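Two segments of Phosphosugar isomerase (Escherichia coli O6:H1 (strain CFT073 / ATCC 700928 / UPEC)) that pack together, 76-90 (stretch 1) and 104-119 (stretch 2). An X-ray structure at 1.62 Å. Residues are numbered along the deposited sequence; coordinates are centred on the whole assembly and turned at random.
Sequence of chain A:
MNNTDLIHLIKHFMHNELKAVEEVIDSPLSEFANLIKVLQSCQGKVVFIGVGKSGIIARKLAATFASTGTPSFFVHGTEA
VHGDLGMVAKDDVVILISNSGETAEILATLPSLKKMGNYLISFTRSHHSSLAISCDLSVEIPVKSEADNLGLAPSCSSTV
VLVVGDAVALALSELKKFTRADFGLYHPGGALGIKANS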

# COMPACT_ATOMS: atom_id res chain seq x y z
N HIS A 76 0.35 -10.63 7.20
CA HIS A 76 1.28 -9.83 8.02
C HIS A 76 2.71 -10.27 7.83
O HIS A 76 2.97 -11.46 7.72
CB HIS A 76 0.83 -10.03 9.48
CG HIS A 76 1.55 -9.15 10.45
ND1 HIS A 76 2.78 -9.54 11.00
CD2 HIS A 76 1.26 -7.94 10.98
CE1 HIS A 76 3.19 -8.58 11.81
NE2 HIS A 76 2.26 -7.63 11.86
N GLY A 77 3.64 -9.30 7.78
CA GLY A 77 5.04 -9.66 7.43
C GLY A 77 5.69 -10.63 8.42
O GLY A 77 6.46 -11.52 8.05
N THR A 78 5.37 -10.52 9.73
CA THR A 78 5.91 -11.51 10.68
C THR A 78 5.21 -12.82 10.57
O THR A 78 5.84 -13.87 10.58
CB THR A 78 5.71 -10.99 12.14
OG1 THR A 78 6.63 -9.89 12.26
CG2 THR A 78 6.08 -12.04 13.19
N GLU A 79 3.90 -12.81 10.43
CA GLU A 79 3.25 -14.10 10.23
C GLU A 79 3.74 -14.82 8.95
O GLU A 79 3.82 -16.06 8.95
CB GLU A 79 1.71 -13.92 10.16
CG GLU A 79 1.16 -13.28 11.49
CD GLU A 79 1.51 -14.13 12.70
OE1 GLU A 79 1.33 -15.41 12.57
OE2 GLU A 79 2.09 -13.64 13.71
N ALA A 80 4.07 -14.05 7.89
CA ALA A 80 4.60 -14.65 6.68
C ALA A 80 5.79 -15.55 6.98
O ALA A 80 5.87 -16.64 6.45
CB ALA A 80 4.99 -13.50 5.74
N VAL A 81 6.71 -15.07 7.82
CA VAL A 81 7.97 -15.87 8.01
C VAL A 81 7.77 -16.96 9.07
O VAL A 81 8.68 -17.72 9.40
CB VAL A 81 9.17 -14.96 8.32
CG1 VAL A 81 9.43 -14.03 7.14
CG2 VAL A 81 9.09 -14.25 9.70
N HIS A 82 6.57 -17.00 9.67
CA HIS A 82 6.16 -18.08 10.57
C HIS A 82 5.13 -19.00 9.91
O HIS A 82 4.36 -19.64 10.61
CB HIS A 82 5.67 -17.51 11.91
CG HIS A 82 6.76 -16.82 12.65
ND1 HIS A 82 7.57 -17.48 13.55
CD2 HIS A 82 7.19 -15.54 12.63
CE1 HIS A 82 8.48 -16.64 14.02
NE2 HIS A 82 8.30 -15.47 13.45
N GLY A 83 5.14 -19.09 8.59
CA GLY A 83 4.35 -20.09 7.88
C GLY A 83 3.43 -19.49 6.84
O GLY A 83 3.03 -20.18 5.95
N ASP A 84 3.01 -18.23 7.06
CA ASP A 84 1.94 -17.69 6.19
C ASP A 84 2.42 -17.41 4.79
O ASP A 84 1.58 -17.14 3.90
CB ASP A 84 1.25 -16.41 6.78
CG ASP A 84 0.36 -16.70 7.99
OD1 ASP A 84 0.37 -17.79 8.58
OD2 ASP A 84 -0.38 -15.74 8.40
N LEU A 85 3.74 -17.46 4.53
CA LEU A 85 4.16 -17.47 3.13
C LEU A 85 3.53 -18.61 2.33
O LEU A 85 3.35 -18.45 1.11
CB LEU A 85 5.70 -17.63 3.12
CG LEU A 85 6.41 -16.28 3.32
CD1 LEU A 85 7.85 -16.64 3.74
CD2 LEU A 85 6.42 -15.43 2.04
N GLY A 86 3.06 -19.68 3.01
CA GLY A 86 2.36 -20.75 2.37
C GLY A 86 1.00 -20.35 1.82
O GLY A 86 0.36 -21.11 1.05
N MET A 87 0.54 -19.13 2.16
CA MET A 87 -0.72 -18.66 1.56
C MET A 87 -0.55 -18.16 0.15
O MET A 87 -1.57 -17.98 -0.56
CB MET A 87 -1.31 -17.53 2.43
CG MET A 87 -1.59 -18.02 3.84
SD MET A 87 -2.24 -16.68 4.88
CE MET A 87 -2.65 -17.65 6.35
N VAL A 88 0.70 -17.85 -0.22
CA VAL A 88 1.06 -17.21 -1.51
C VAL A 88 1.41 -18.34 -2.47
O VAL A 88 2.29 -19.14 -2.18
CB VAL A 88 2.29 -16.27 -1.33
CG1 VAL A 88 2.71 -15.65 -2.67
CG2 VAL A 88 1.98 -15.20 -0.28
N ALA A 89 0.67 -18.41 -3.57
CA ALA A 89 0.89 -19.46 -4.58
C ALA A 89 1.28 -18.89 -5.93
O ALA A 89 1.28 -17.71 -6.11
CB ALA A 89 -0.35 -20.33 -4.69
N LYS A 90 1.62 -19.76 -6.88
CA LYS A 90 2.38 -19.31 -8.07
C LYS A 90 1.88 -18.07 -8.84
O LYS A 90 2.71 -17.22 -9.23
CB LYS A 90 2.60 -20.48 -9.05
CG LYS A 90 1.34 -21.15 -9.57
CD LYS A 90 1.61 -22.01 -10.81
CE LYS A 90 1.93 -23.44 -10.44
NZ LYS A 90 1.93 -24.33 -11.64
N ALA A 104 12.96 -4.45 9.08
CA ALA A 104 13.59 -5.79 9.14
C ALA A 104 12.60 -6.90 8.87
O ALA A 104 12.86 -7.84 8.12
CB ALA A 104 14.27 -6.01 10.48
N GLU A 105 11.40 -6.78 9.46
CA GLU A 105 10.42 -7.84 9.27
C GLU A 105 10.00 -8.02 7.82
O GLU A 105 9.69 -9.14 7.40
CB GLU A 105 9.16 -7.54 10.16
CG GLU A 105 9.45 -7.56 11.66
CD GLU A 105 9.77 -6.18 12.22
OE1 GLU A 105 10.32 -5.29 11.48
OE2 GLU A 105 9.59 -6.01 13.43
N ILE A 106 9.95 -6.95 7.03
CA ILE A 106 9.53 -7.06 5.67
C ILE A 106 10.69 -7.59 4.83
O ILE A 106 10.46 -8.43 3.99
CB ILE A 106 9.02 -5.70 5.12
CG1 ILE A 106 7.89 -5.15 5.98
CG2 ILE A 106 8.61 -5.81 3.66
CD1 ILE A 106 6.65 -6.08 5.93
N LEU A 107 11.89 -7.10 5.10
CA LEU A 107 13.02 -7.66 4.29
C LEU A 107 13.20 -9.16 4.54
O LEU A 107 13.71 -9.85 3.64
CB LEU A 107 14.32 -6.99 4.63
CG LEU A 107 14.27 -5.49 4.46
CD1 LEU A 107 15.58 -4.82 4.89
CD2 LEU A 107 13.99 -5.01 3.06
N ALA A 108 12.86 -9.63 5.76
CA ALA A 108 12.97 -11.05 6.09
C ALA A 108 12.13 -11.96 5.23
O ALA A 108 12.41 -13.16 5.12
CB ALA A 108 12.60 -11.26 7.55
N THR A 109 11.07 -11.42 4.59
CA THR A 109 10.30 -12.23 3.71
C THR A 109 10.94 -12.50 2.34
O THR A 109 10.47 -13.34 1.55
CB THR A 109 8.92 -11.60 3.38
OG1 THR A 109 9.06 -10.45 2.57
CG2 THR A 109 8.09 -11.29 4.65
N LEU A 110 11.96 -11.68 2.00
CA LEU A 110 12.40 -11.63 0.59
C LEU A 110 13.15 -12.89 0.05
O LEU A 110 12.85 -13.34 -1.04
CB LEU A 110 13.23 -10.37 0.33
CG LEU A 110 12.41 -9.08 0.48
CD1 LEU A 110 13.36 -7.94 0.41
CD2 LEU A 110 11.39 -8.98 -0.64
N PRO A 111 14.07 -13.47 0.86
CA PRO A 111 14.70 -14.69 0.30
C PRO A 111 13.72 -15.79 -0.09
O PRO A 111 13.81 -16.35 -1.21
CB PRO A 111 15.64 -15.13 1.41
CG PRO A 111 15.98 -13.88 2.17
CD PRO A 111 14.65 -13.11 2.15
N SER A 112 12.68 -16.05 0.78
CA SER A 112 11.72 -17.01 0.40
C SER A 112 10.90 -16.56 -0.80
O SER A 112 10.61 -17.34 -1.66
CB SER A 112 10.75 -17.35 1.58
OG SER A 112 11.48 -17.97 2.66
N LEU A 113 10.47 -15.29 -0.82
CA LEU A 113 9.65 -14.87 -1.94
C LEU A 113 10.42 -14.92 -3.30
O LEU A 113 9.80 -15.21 -4.32
CB LEU A 113 9.15 -13.43 -1.71
CG LEU A 113 7.95 -13.35 -0.75
CD1 LEU A 113 7.70 -11.87 -0.35
CD2 LEU A 113 6.73 -14.03 -1.40
N LYS A 114 11.74 -14.69 -3.23
CA LYS A 114 12.57 -14.87 -4.44
C LYS A 114 12.60 -16.34 -4.92
O LYS A 114 12.39 -16.60 -6.12
CB LYS A 114 14.00 -14.36 -4.15
CG LYS A 114 14.10 -12.86 -4.06
CD LYS A 114 13.78 -12.26 -5.41
CE LYS A 114 13.98 -10.77 -5.31
NZ LYS A 114 13.81 -10.14 -6.63
N LYS A 115 12.75 -17.28 -3.98
CA LYS A 115 12.64 -18.71 -4.31
C LYS A 115 11.29 -19.12 -4.84
O LYS A 115 11.19 -19.96 -5.71
CB LYS A 115 13.07 -19.63 -3.17
CG LYS A 115 14.50 -19.41 -2.67
CD LYS A 115 14.82 -20.51 -1.67
CE LYS A 115 15.90 -20.10 -0.68
NZ LYS A 115 17.24 -20.10 -1.34
N MET A 116 10.22 -18.50 -4.33
CA MET A 116 8.88 -18.86 -4.71
C MET A 116 8.55 -18.33 -6.09
O MET A 116 7.73 -18.92 -6.80
CB MET A 116 7.91 -18.27 -3.66
CG MET A 116 8.04 -19.06 -2.37
SD MET A 116 7.29 -18.18 -0.96
CE MET A 116 5.53 -18.19 -1.44
N GLY A 117 9.20 -17.22 -6.47
CA GLY A 117 9.12 -16.71 -7.85
C GLY A 117 8.05 -15.71 -8.16
O GLY A 117 7.96 -15.21 -9.26
N ASN A 118 7.20 -15.41 -7.19
CA ASN A 118 6.19 -14.42 -7.50
C ASN A 118 6.68 -13.03 -7.91
O ASN A 118 7.72 -12.56 -7.41
CB ASN A 118 5.31 -14.26 -6.26
CG ASN A 118 4.72 -15.57 -5.79
OD1 ASN A 118 5.37 -16.36 -5.08
ND2 ASN A 118 3.48 -15.79 -6.16
N TYR A 119 5.88 -12.33 -8.71
CA TYR A 119 6.17 -10.95 -9.06
C TYR A 119 5.95 -10.07 -7.83
O TYR A 119 4.89 -10.21 -7.17
CB TYR A 119 5.21 -10.54 -10.17
CG TYR A 119 5.64 -9.28 -10.85
CD1 TYR A 119 5.33 -8.04 -10.36
CD2 TYR A 119 6.44 -9.33 -12.00
CE1 TYR A 119 5.76 -6.86 -10.95
CE2 TYR A 119 6.86 -8.15 -12.59
CZ TYR A 119 6.51 -6.93 -12.10
OH TYR A 119 6.93 -5.73 -12.70
O HOH W 1 9.15 -11.05 9.01
O HOH W 2 4.22 -18.72 -4.76
O HOH W 3 5.56 -17.60 -8.85

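The contact opens with a glycine because the space is taken. At Gly77, CA lies 4.2 Å from Ile106 CD1, and a CB here would point at the other stretch and come within 2.8 Å of that methyl. The close approach also leaves Gly77 O and Glu105 O 4.1 Å apart, and water 1 bridges the two acceptors by donating to both, at 2.9 Å from Gly77 O and 2.6 Å from Glu105 O.

One turn on, small groups keep the packing tight: Ala80 CB meets Thr109 CG2 at 4.0 Å, and Val81 CG1 reaches the same methyl at 3.9 Å. Thr109 presents its methyl here while its OG1 donates to Ile106 O, within its own stretch, at 2.8 Å.

Leu85 covers the widest ground. Its CD1 touches Ser112 CB and its CD2 touches Leu113 CD2, each at 3.7 Å, while Met116 curls its chi3 p rotamer so that CE sits 3.4 Å from Leu85 O. The same CE packs 3.8 Å from Val88 CB.

Past Val88 the logic turns polar. Asn118 ND2 donates to Ala89 O at 2.9 Å, the sole direct hydrogen bond between the stretches, and water 2 links Asn118 OD1 (2.6 Å) to Val88 O (3.2 Å). Side-chain amide and water thus tie down a strandless, irregular backbone.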